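Local structure of gene product PA4716 (Pseudomonas aeruginosa, 1U0K) at residues A[59-73]-A[90-104]. The protein is of unknown function but belongs to the PhzF family and is probably an isomerase, perhaps an epimerase. Numbering follows the deposited sequence.
Sequences RAFRARIFTLEEELP and RGGDNEQHWTLHLAS
Gln-96 OE1 accepts two hydrogen bonds from the end of Arg-59, at 2.8 Å from NH2 and 3.0 Å from NH1. Both donors reach the oxygen from one face of the amide; NH1 and NH2 meet at this one atom, an end-on grip, and OE1 lies within 2° of the guanidinium plane. NH1 also donates to His-97 O (3.1 Å), though that oxygen is tilted from the guanidinium plane. The reach depends on the arginine running extended from CG to NE. These bonds fix the guanidinium's rotation, and Arg-90 lies flat across one of its faces, planes 16° apart and centres 4.0 Å apart. This stack pairs two like charges, whose repulsion the carbonyl oxygens at the edge probably ease. NH1 also lies over one face of the Trp-98 ring, toward its rim; with Arg-59 CZ 5.4 Å from the centre of the six-membered ring, any cation-pi attraction is long and at most weak.

Beyond this end the strands pair in parallel, Ala-60 with Thr-99 through Arg-62 with His-101. Backbone bonds alternate between the chains: Thr-99 N to Arg-59 O, Phe-61 N to Thr-99 O, His-101 N to Phe-61 O (2.8 Å) and Ala-63 N to His-101 O. Leu-100 CD2 packs on Phe-61 CB at 3.7 Å. Further along, Leu-102 CD2 meets both Ala-63 CB and Ile-65 CD1, and a water joins Ala-63 O to Ala-103 N, weakly at the latter.

The chain leaves strand 60-67, passes through helix 78-90 and returns as the adjacent parallel strand 96-101; that helix packs on Phe-61, Trp-98 and Leu-100 through Leu-86 and Leu-79. Strand 48-54 pairs antiparallel with 60-67, placing Ile-65 against Glu-48, the predicted active-site residue, while strand 106-114 pairs antiparallel with 96-101 and supplies Ser-111 to Trp-98 NE1.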
ATOM      1  N   ARG A  59      14.300 -27.649  -6.545  1.00 13.76           N
ATOM      2  CA  ARG A  59      14.591 -26.487  -7.386  1.00 13.61           C
ATOM      3  C   ARG A  59      13.372 -25.998  -8.165  1.00 13.10           C
ATOM      4  O   ARG A  59      13.503 -25.106  -9.005  1.00 13.45           O
ATOM      5  CB  ARG A  59      15.713 -26.807  -8.377  1.00 13.88           C
ATOM      6  CG  ARG A  59      17.033 -27.155  -7.731  1.00 16.25           C
ATOM      7  CD  ARG A  59      18.181 -27.191  -8.714  1.00 18.60           C
ATOM      8  NE  ARG A  59      19.481 -27.230  -8.055  1.00 20.44           N
ATOM      9  CZ  ARG A  59      20.057 -26.201  -7.439  1.00 22.04           C
ATOM     10  NH1 ARG A  59      19.469 -24.998  -7.394  1.00 21.18           N
ATOM     11  NH2 ARG A  59      21.246 -26.378  -6.869  1.00 23.60           N
ATOM     12  N   ALA A  60      12.199 -26.571  -7.901  1.00 11.74           N
ATOM     13  CA  ALA A  60      10.971 -26.175  -8.589  1.00 11.45           C
ATOM     14  C   ALA A  60       9.812 -25.919  -7.625  1.00 10.89           C
ATOM     15  O   ALA A  60       9.596 -26.655  -6.678  1.00 10.34           O
ATOM     16  CB  ALA A  60      10.574 -27.223  -9.643  1.00 11.63           C
ATOM     17  N   PHE A  61       9.094 -24.819  -7.850  1.00 10.74           N
ATOM     18  CA  PHE A  61       7.988 -24.401  -7.002  1.00 11.22           C
ATOM     19  C   PHE A  61       6.864 -23.905  -7.866  1.00 11.29           C
ATOM     20  O   PHE A  61       7.107 -23.282  -8.892  1.00 12.18           O
ATOM     21  CB  PHE A  61       8.434 -23.260  -6.068  1.00 11.21           C
ATOM     22  CG  PHE A  61       9.495 -23.663  -5.112  1.00 12.41           C
ATOM     23  CD1 PHE A  61      10.802 -23.797  -5.535  1.00 13.60           C
ATOM     24  CD2 PHE A  61       9.193 -23.931  -3.791  1.00 13.61           C
ATOM     25  CE1 PHE A  61      11.790 -24.213  -4.664  1.00 15.15           C
ATOM     26  CE2 PHE A  61      10.198 -24.327  -2.904  1.00 14.66           C
ATOM     27  CZ  PHE A  61      11.482 -24.467  -3.343  1.00 13.42           C
ATOM     28  N   ARG A  62       5.635 -24.154  -7.451  1.00 12.08           N
ATOM     29  CA  ARG A  62       4.521 -23.420  -8.018  1.00 12.59           C
ATOM     30  C   ARG A  62       4.461 -22.063  -7.336  1.00 12.33           C
ATOM     31  O   ARG A  62       4.830 -21.922  -6.166  1.00 12.21           O
ATOM     32  CB  ARG A  62       3.210 -24.163  -7.837  1.00 13.34           C
ATOM     33  CG  ARG A  62       3.148 -25.500  -8.557  1.00 16.07           C
ATOM     34  CD  ARG A  62       1.823 -26.217  -8.364  1.00 21.10           C
ATOM     35  NE  ARG A  62       1.719 -26.819  -7.034  1.00 25.85           N
ATOM     36  CZ  ARG A  62       0.622 -26.837  -6.276  1.00 28.63           C
ATOM     37  NH1 ARG A  62      -0.518 -26.276  -6.685  1.00 30.81           N
ATOM     38  NH2 ARG A  62       0.661 -27.427  -5.085  1.00 30.68           N
ATOM     39  N   ALA A  63       3.997 -21.076  -8.075  1.00 11.68           N
ATOM     40  CA  ALA A  63       3.899 -19.715  -7.560  1.00 11.49           C
ATOM     41  C   ALA A  63       2.533 -19.114  -7.851  1.00 11.80           C
ATOM     42  O   ALA A  63       1.892 -19.428  -8.854  1.00 12.49           O
ATOM     43  CB  ALA A  63       4.964 -18.881  -8.147  1.00 11.51           C
ATOM     44  N   ARG A  64       2.099 -18.240  -6.952  1.00 11.00           N
ATOM     45  CA  ARG A  64       0.880 -17.475  -7.128  1.00 11.27           C
ATOM     46  C   ARG A  64       1.248 -16.025  -6.814  1.00 10.17           C
ATOM     47  O   ARG A  64       1.847 -15.753  -5.770  1.00  9.41           O
ATOM     48  CB  ARG A  64      -0.220 -17.949  -6.173  1.00 11.81           C
ATOM     49  CG  ARG A  64      -0.575 -19.438  -6.215  1.00 15.61           C
ATOM     50  CD  ARG A  64      -1.454 -19.837  -7.363  1.00 17.32           C
ATOM     51  NE  ARG A  64      -2.776 -19.214  -7.362  1.00 16.96           N
ATOM     52  CZ  ARG A  64      -3.830 -19.627  -6.672  1.00 17.56           C
ATOM     53  NH1 ARG A  64      -3.764 -20.657  -5.841  1.00 19.78           N
ATOM     54  NH2 ARG A  64      -4.974 -18.976  -6.813  1.00 19.49           N
ATOM     55  N   ILE A  65       0.921 -15.120  -7.729  1.00  9.45           N
ATOM     56  CA  ILE A  65       1.232 -13.700  -7.586  1.00  9.19           C
ATOM     57  C   ILE A  65      -0.050 -12.901  -7.510  1.00  9.35           C
ATOM     58  O   ILE A  65      -0.945 -13.079  -8.329  1.00  9.64           O
ATOM     59  CB  ILE A  65       2.083 -13.186  -8.769  1.00  9.41           C
ATOM     60  CG1 ILE A  65       3.416 -13.927  -8.864  1.00 10.56           C
ATOM     61  CG2 ILE A  65       2.320 -11.700  -8.637  1.00 10.79           C
ATOM     62  CD1 ILE A  65       4.151 -13.696 -10.175  1.00 13.11           C
ATOM     63  N   PHE A  66      -0.141 -12.029  -6.509  1.00  8.84           N
ATOM     64  CA  PHE A  66      -1.287 -11.162  -6.328  1.00  9.32           C
ATOM     65  C   PHE A  66      -0.877  -9.709  -6.217  1.00  9.32           C
ATOM     66  O   PHE A  66       0.126  -9.380  -5.581  1.00  9.99           O
ATOM     67  CB  PHE A  66      -2.038 -11.512  -5.052  1.00  9.23           C
ATOM     68  CG  PHE A  66      -2.707 -12.854  -5.079  1.00 10.52           C
ATOM     69  CD1 PHE A  66      -1.978 -14.006  -4.872  1.00 11.74           C
ATOM     70  CD2 PHE A  66      -4.079 -12.949  -5.268  1.00 11.18           C
ATOM     71  CE1 PHE A  66      -2.612 -15.240  -4.889  1.00 11.77           C
ATOM     72  CE2 PHE A  66      -4.711 -14.182  -5.291  1.00 12.34           C
ATOM     73  CZ  PHE A  66      -3.976 -15.320  -5.103  1.00 12.03           C
ATOM     74  N   THR A  67      -1.689  -8.840  -6.810  1.00  9.90           N
ATOM     75  CA  THR A  67      -1.699  -7.429  -6.430  1.00  9.07           C
ATOM     76  C   THR A  67      -2.783  -7.225  -5.381  1.00  9.51           C
ATOM     77  O   THR A  67      -3.496  -8.144  -5.025  1.00  9.04           O
ATOM     78  CB  THR A  67      -1.969  -6.503  -7.627  1.00  9.33           C
ATOM     79  OG1 THR A  67      -3.311  -6.710  -8.083  1.00 10.77           O
ATOM     80  CG2 THR A  67      -1.074  -6.795  -8.792  1.00 10.58           C
ATOM     81  N   LEU A  68      -2.948  -5.996  -4.914  1.00 10.40           N
ATOM     82  CA  LEU A  68      -4.015  -5.719  -3.970  1.00 11.93           C
ATOM     83  C   LEU A  68      -5.382  -5.837  -4.639  1.00 12.93           C
ATOM     84  O   LEU A  68      -6.386  -5.953  -3.949  1.00 14.32           O
ATOM     85  CB  LEU A  68      -3.840  -4.345  -3.307  1.00 12.06           C
ATOM     86  CG  LEU A  68      -3.035  -4.433  -2.012  1.00 13.88           C
ATOM     87  CD1 LEU A  68      -1.563  -4.606  -2.286  1.00 14.13           C
ATOM     88  CD2 LEU A  68      -3.262  -3.226  -1.130  1.00 16.19           C
ATOM     89  N   GLU A  69      -5.414  -5.828  -5.969  1.00 13.87           N
ATOM     90  CA  GLU A  69      -6.678  -5.921  -6.708  1.00 15.60           C
ATOM     91  C   GLU A  69      -7.077  -7.354  -7.051  1.00 15.63           C
ATOM     92  O   GLU A  69      -8.255  -7.716  -6.932  1.00 16.39           O
ATOM     93  CB  GLU A  69      -6.596  -5.075  -7.985  1.00 16.29           C
ATOM     94  CG  GLU A  69      -6.760  -3.580  -7.733  1.00 21.77           C
ATOM     95  CD  GLU A  69      -5.460  -2.835  -7.498  1.00 27.52           C
ATOM     96  OE1 GLU A  69      -4.447  -3.459  -7.105  1.00 31.37           O
ATOM     97  OE2 GLU A  69      -5.458  -1.598  -7.703  1.00 32.30           O
ATOM     98  N   GLU A  70      -6.114  -8.169  -7.471  1.00 14.67           N
ATOM     99  CA  GLU A  70      -6.429  -9.454  -8.100  1.00 15.17           C
ATOM    100  C   GLU A  70      -5.196 -10.340  -8.227  1.00 14.73           C
ATOM    101  O   GLU A  70      -4.072  -9.880  -8.074  1.00 13.61           O
ATOM    102  CB  GLU A  70      -6.978  -9.190  -9.510  1.00 15.95           C
ATOM    103  CG  GLU A  70      -5.918  -8.621 -10.461  1.00 18.27           C
ATOM    104  CD  GLU A  70      -6.491  -7.849 -11.633  1.00 22.52           C
ATOM    105  OE1 GLU A  70      -5.827  -6.882 -12.109  1.00 23.14           O
ATOM    106  OE2 GLU A  70      -7.599  -8.224 -12.075  1.00 24.82           O
ATOM    107  N   GLU A  71      -5.414 -11.601  -8.582  1.00 14.75           N
ATOM    108  CA  GLU A  71      -4.323 -12.480  -8.967  1.00 14.36           C
ATOM    109  C   GLU A  71      -3.826 -12.137 -10.378  1.00 15.42           C
ATOM    110  O   GLU A  71      -4.628 -11.844 -11.265  1.00 16.14           O
ATOM    111  CB  GLU A  71      -4.763 -13.943  -8.897  1.00 14.55           C
ATOM    112  CG  GLU A  71      -3.593 -14.881  -9.088  1.00 13.74           C
ATOM    113  CD  GLU A  71      -3.952 -16.339  -8.939  1.00 15.75           C
ATOM    114  OE1 GLU A  71      -5.124 -16.642  -8.636  1.00 15.78           O
ATOM    115  OE2 GLU A  71      -3.040 -17.165  -9.119  1.00 16.44           O
ATOM    116  N   LEU A  72      -2.509 -12.173 -10.564  1.00 16.24           N
ATOM    117  CA  LEU A  72      -1.838 -11.992 -11.850  1.00 18.14           C
ATOM    118  C   LEU A  72      -0.881 -13.163 -12.073  1.00 19.55           C
ATOM    119  O   LEU A  72       0.313 -13.070 -11.747  1.00 20.98           O
ATOM    120  CB  LEU A  72      -1.024 -10.692 -11.856  1.00 18.40           C
ATOM    121  CG  LEU A  72      -1.798  -9.376 -11.925  1.00 19.94           C
ATOM    122  CD1 LEU A  72      -0.809  -8.249 -12.027  1.00 21.50           C
ATOM    123  CD2 LEU A  72      -2.768  -9.343 -13.087  1.00 20.79           C
ATOM    124  N   PRO A  73      -1.377 -14.261 -12.613  1.00 21.02           N
ATOM    125  CA  PRO A  73      -0.543 -15.448 -12.873  1.00 21.42           C
ATOM    126  C   PRO A  73       0.424 -15.354 -14.083  1.00 21.60           C
ATOM    127  O   PRO A  73       0.512 -16.292 -14.866  1.00 21.75           O
ATOM    128  CB  PRO A  73      -1.594 -16.550 -13.072  1.00 21.50           C
ATOM    129  CG  PRO A  73      -2.739 -15.833 -13.700  1.00 21.76           C
ATOM    130  CD  PRO A  73      -2.783 -14.489 -12.994  1.00 21.29           C
ATOM    131  N   ARG A  90      18.592 -22.092   0.550  1.00 18.53           N
ATOM    132  CA  ARG A  90      19.332 -23.308   0.196  1.00 20.78           C
ATOM    133  C   ARG A  90      20.803 -23.198   0.607  1.00 21.98           C
ATOM    134  O   ARG A  90      21.402 -24.176   1.056  1.00 22.45           O
ATOM    135  CB  ARG A  90      19.241 -23.574  -1.305  1.00 21.46           C
ATOM    136  CG  ARG A  90      19.890 -24.893  -1.761  1.00 23.92           C
ATOM    137  CD  ARG A  90      19.811 -25.110  -3.268  1.00 28.45           C
ATOM    138  NE  ARG A  90      19.943 -26.516  -3.663  1.00 31.83           N
ATOM    139  CZ  ARG A  90      21.078 -27.210  -3.645  1.00 35.13           C
ATOM    140  NH1 ARG A  90      22.225 -26.649  -3.264  1.00 36.68           N
ATOM    141  NH2 ARG A  90      21.070 -28.484  -4.030  1.00 35.94           N
ATOM    142  N   GLY A  91      21.368 -22.002   0.465  1.00 23.04           N
ATOM    143  CA  GLY A  91      22.800 -21.800   0.592  1.00 24.16           C
ATOM    144  C   GLY A  91      23.505 -22.173  -0.700  1.00 24.99           C
ATOM    145  O   GLY A  91      22.871 -22.526  -1.698  1.00 25.43           O
ATOM    146  N   GLY A  92      24.832 -22.121  -0.668  1.00 26.34           N
ATOM    147  CA  GLY A  92      25.650 -22.389  -1.838  1.00 27.18           C
ATOM    148  C   GLY A  92      26.239 -21.106  -2.384  1.00 27.91           C
ATOM    149  O   GLY A  92      25.535 -20.105  -2.517  1.00 27.99           O
ATOM    150  N   ASP A  93      27.532 -21.130  -2.704  1.00 28.61           N
ATOM    151  CA  ASP A  93      28.225 -19.950  -3.222  1.00 29.13           C
ATOM    152  C   ASP A  93      28.103 -19.846  -4.734  1.00 28.43           C
ATOM    153  O   ASP A  93      28.367 -18.801  -5.314  1.00 28.97           O
ATOM    154  CB  ASP A  93      29.706 -19.998  -2.846  1.00 29.79           C
ATOM    155  CG  ASP A  93      29.931 -19.969  -1.349  1.00 32.17           C
ATOM    156  OD1 ASP A  93      30.055 -21.057  -0.740  1.00 35.49           O
ATOM    157  OD2 ASP A  93      30.004 -18.906  -0.697  1.00 35.82           O
ATOM    158  N   ASN A  94      27.711 -20.945  -5.362  1.00 27.72           N
ATOM    159  CA  ASN A  94      27.641 -21.040  -6.812  1.00 27.38           C
ATOM    160  C   ASN A  94      26.302 -20.575  -7.366  1.00 25.96           C
ATOM    161  O   ASN A  94      25.314 -20.479  -6.630  1.00 25.75           O
ATOM    162  CB  ASN A  94      27.868 -22.490  -7.250  1.00 27.81           C
ATOM    163  CG  ASN A  94      26.871 -23.469  -6.611  1.00 30.03           C
ATOM    164  OD1 ASN A  94      26.834 -23.636  -5.379  1.00 32.06           O
ATOM    165  ND2 ASN A  94      26.063 -24.119  -7.448  1.00 32.58           N
ATOM    166  N   GLU A  95      26.280 -20.308  -8.667  1.00 24.71           N
ATOM    167  CA  GLU A  95      25.045 -20.010  -9.380  1.00 23.83           C
ATOM    168  C   GLU A  95      24.019 -21.111  -9.126  1.00 22.18           C
ATOM    169  O   GLU A  95      24.351 -22.292  -9.127  1.00 22.76           O
ATOM    170  CB  GLU A  95      25.302 -19.886 -10.884  1.00 24.19           C
ATOM    171  CG  GLU A  95      24.093 -19.427 -11.682  1.00 25.71           C
ATOM    172  CD  GLU A  95      24.397 -19.239 -13.157  1.00 28.68           C
ATOM    173  OE1 GLU A  95      24.528 -20.215 -13.898  1.00 31.85           O
ATOM    174  OE2 GLU A  95      24.505 -17.994 -13.584  1.00 29.34           O
ATOM    175  N   GLN A  96      22.775 -20.709  -8.898  1.00 19.79           N
ATOM    176  CA  GLN A  96      21.679 -21.638  -8.657  1.00 18.50           C
ATOM    177  C   GLN A  96      20.641 -21.452  -9.750  1.00 17.63           C
ATOM    178  O   GLN A  96      20.457 -20.339 -10.241  1.00 17.22           O
ATOM    179  CB  GLN A  96      21.043 -21.364  -7.293  1.00 18.80           C
ATOM    180  CG  GLN A  96      22.008 -21.452  -6.123  1.00 19.12           C
ATOM    181  CD  GLN A  96      22.543 -22.852  -5.899  1.00 20.73           C
ATOM    182  OE1 GLN A  96      21.741 -23.804  -5.934  1.00 19.80           O
ATOM    183  NE2 GLN A  96      23.772 -23.009  -5.693  1.00 22.40           N
ATOM    184  N   HIS A  97      19.983 -22.546 -10.122  1.00 16.40           N
ATOM    185  CA  HIS A  97      18.921 -22.549 -11.116  1.00 16.16           C
ATOM    186  C   HIS A  97      17.609 -23.009 -10.489  1.00 14.58           C
ATOM    187  O   HIS A  97      17.592 -23.874  -9.623  1.00 14.31           O
ATOM    188  CB  HIS A  97      19.293 -23.458 -12.290  1.00 16.67           C
ATOM    189  CG  HIS A  97      20.515 -23.012 -13.023  1.00 20.22           C
ATOM    190  ND1 HIS A  97      21.790 -23.279 -12.575  1.00 24.39           N
ATOM    191  CD2 HIS A  97      20.656 -22.315 -14.174  1.00 23.95           C
ATOM    192  CE1 HIS A  97      22.665 -22.763 -13.420  1.00 24.86           C
ATOM    193  NE2 HIS A  97      22.003 -22.174 -14.399  1.00 25.11           N
ATOM    194  N   TRP A  98      16.516 -22.396 -10.931  1.00 13.47           N
ATOM    195  CA  TRP A  98      15.188 -22.588 -10.363  1.00 12.69           C
ATOM    196  C   TRP A  98      14.165 -22.647 -11.479  1.00 12.71           C
ATOM    197  O   TRP A  98      14.366 -22.067 -12.540  1.00 12.50           O
ATOM    198  CB  TRP A  98      14.823 -21.411  -9.444  1.00 12.87           C
ATOM    199  CG  TRP A  98      15.887 -21.056  -8.498  1.00 12.28           C
ATOM    200  CD1 TRP A  98      16.772 -20.023  -8.598  1.00 10.99           C
ATOM    201  CD2 TRP A  98      16.201 -21.741  -7.284  1.00 11.88           C
ATOM    202  NE1 TRP A  98      17.620 -20.031  -7.520  1.00 12.07           N
ATOM    203  CE2 TRP A  98      17.288 -21.071  -6.694  1.00 11.31           C
ATOM    204  CE3 TRP A  98      15.667 -22.854  -6.629  1.00 11.73           C
ATOM    205  CZ2 TRP A  98      17.865 -21.489  -5.490  1.00 13.64           C
ATOM    206  CZ3 TRP A  98      16.249 -23.270  -5.437  1.00 12.40           C
ATOM    207  CH2 TRP A  98      17.327 -22.586  -4.884  1.00 13.61           C
ATOM    208  N   THR A  99      13.061 -23.336 -11.235  1.00 12.51           N
ATOM    209  CA  THR A  99      11.910 -23.297 -12.124  1.00 13.02           C
ATOM    210  C   THR A  99      10.696 -22.914 -11.311  1.00 12.19           C
ATOM    211  O   THR A  99      10.376 -23.567 -10.318  1.00 12.84           O
ATOM    212  CB  THR A  99      11.685 -24.661 -12.778  1.00 12.97           C
ATOM    213  OG1 THR A  99      12.869 -25.039 -13.496  1.00 15.28           O
ATOM    214  CG2 THR A  99      10.578 -24.585 -13.829  1.00 15.17           C
ATOM    215  N   LEU A 100      10.019 -21.849 -11.716  1.00 12.47           N
ATOM    216  CA  LEU A 100       8.786 -21.442 -11.060  1.00 13.04           C
ATOM    217  C   LEU A 100       7.600 -21.643 -11.995  1.00 13.89           C
ATOM    218  O   LEU A 100       7.611 -21.183 -13.127  1.00 14.02           O
ATOM    219  CB  LEU A 100       8.884 -19.990 -10.574  1.00 13.07           C
ATOM    220  CG  LEU A 100       9.979 -19.743  -9.539  1.00 14.41           C
ATOM    221  CD1 LEU A 100      10.037 -18.265  -9.180  1.00 15.37           C
ATOM    222  CD2 LEU A 100       9.775 -20.587  -8.291  1.00 14.81           C
ATOM    223  N   HIS A 101       6.578 -22.330 -11.503  1.00 14.47           N
ATOM    224  CA  HIS A 101       5.415 -22.676 -12.311  1.00 15.88           C
ATOM    225  C   HIS A 101       4.254 -21.763 -11.976  1.00 17.31           C
ATOM    226  O   HIS A 101       3.763 -21.763 -10.857  1.00 16.87           O
ATOM    227  CB  HIS A 101       5.024 -24.139 -12.076  1.00 16.14           C
ATOM    228  CG  HIS A 101       6.033 -25.106 -12.600  1.00 18.04           C
ATOM    229  ND1 HIS A 101       6.157 -25.394 -13.944  1.00 21.41           N
ATOM    230  CD2 HIS A 101       6.981 -25.833 -11.968  1.00 19.11           C
ATOM    231  CE1 HIS A 101       7.141 -26.261 -14.113  1.00 20.95           C
ATOM    232  NE2 HIS A 101       7.657 -26.544 -12.930  1.00 19.51           N
ATOM    233  N   LEU A 102       3.845 -20.966 -12.955  1.00 19.33           N
ATOM    234  CA  LEU A 102       2.592 -20.227 -12.886  1.00 21.89           C
ATOM    235  C   LEU A 102       1.561 -21.054 -13.652  1.00 23.84           C
ATOM    236  O   LEU A 102       1.931 -21.953 -14.396  1.00 25.19           O
ATOM    237  CB  LEU A 102       2.766 -18.832 -13.487  1.00 21.81           C
ATOM    238  CG  LEU A 102       3.715 -17.908 -12.704  1.00 22.98           C
ATOM    239  CD1 LEU A 102       4.204 -16.764 -13.577  1.00 24.46           C
ATOM    240  CD2 LEU A 102       3.043 -17.372 -11.438  1.00 23.97           C
ATOM    241  N   ALA A 103       0.279 -20.793 -13.441  1.00 26.25           N
ATOM    242  CA  ALA A 103      -0.777 -21.565 -14.108  1.00 27.75           C
ATOM    243  C   ALA A 103      -0.530 -21.665 -15.613  1.00 29.10           C
ATOM    244  O   ALA A 103      -0.576 -22.758 -16.189  1.00 29.54           O
ATOM    245  CB  ALA A 103      -2.131 -20.934 -13.847  1.00 27.94           C
ATOM    246  N   SER A 104      -0.222 -20.516 -16.217  1.00 30.37           N
ATOM    247  CA  SER A 104      -0.096 -20.364 -17.670  1.00 31.20           C
ATOM    248  C   SER A 104       1.207 -20.905 -18.251  1.00 31.23           C
ATOM    249  O   SER A 104       1.217 -21.396 -19.385  1.00 32.10           O
ATOM    250  CB  SER A 104      -0.200 -18.882 -18.060  1.00 31.47           C
ATOM    251  OG  SER A 104       0.587 -18.066 -17.188  1.00 33.39           O
TER
HETATM  252  O   HOH W   1      14.515 -26.252 -11.747  1.00 23.47           O
HETATM  253  O   HOH W   2       0.092 -18.781 -10.805  1.00 18.19           O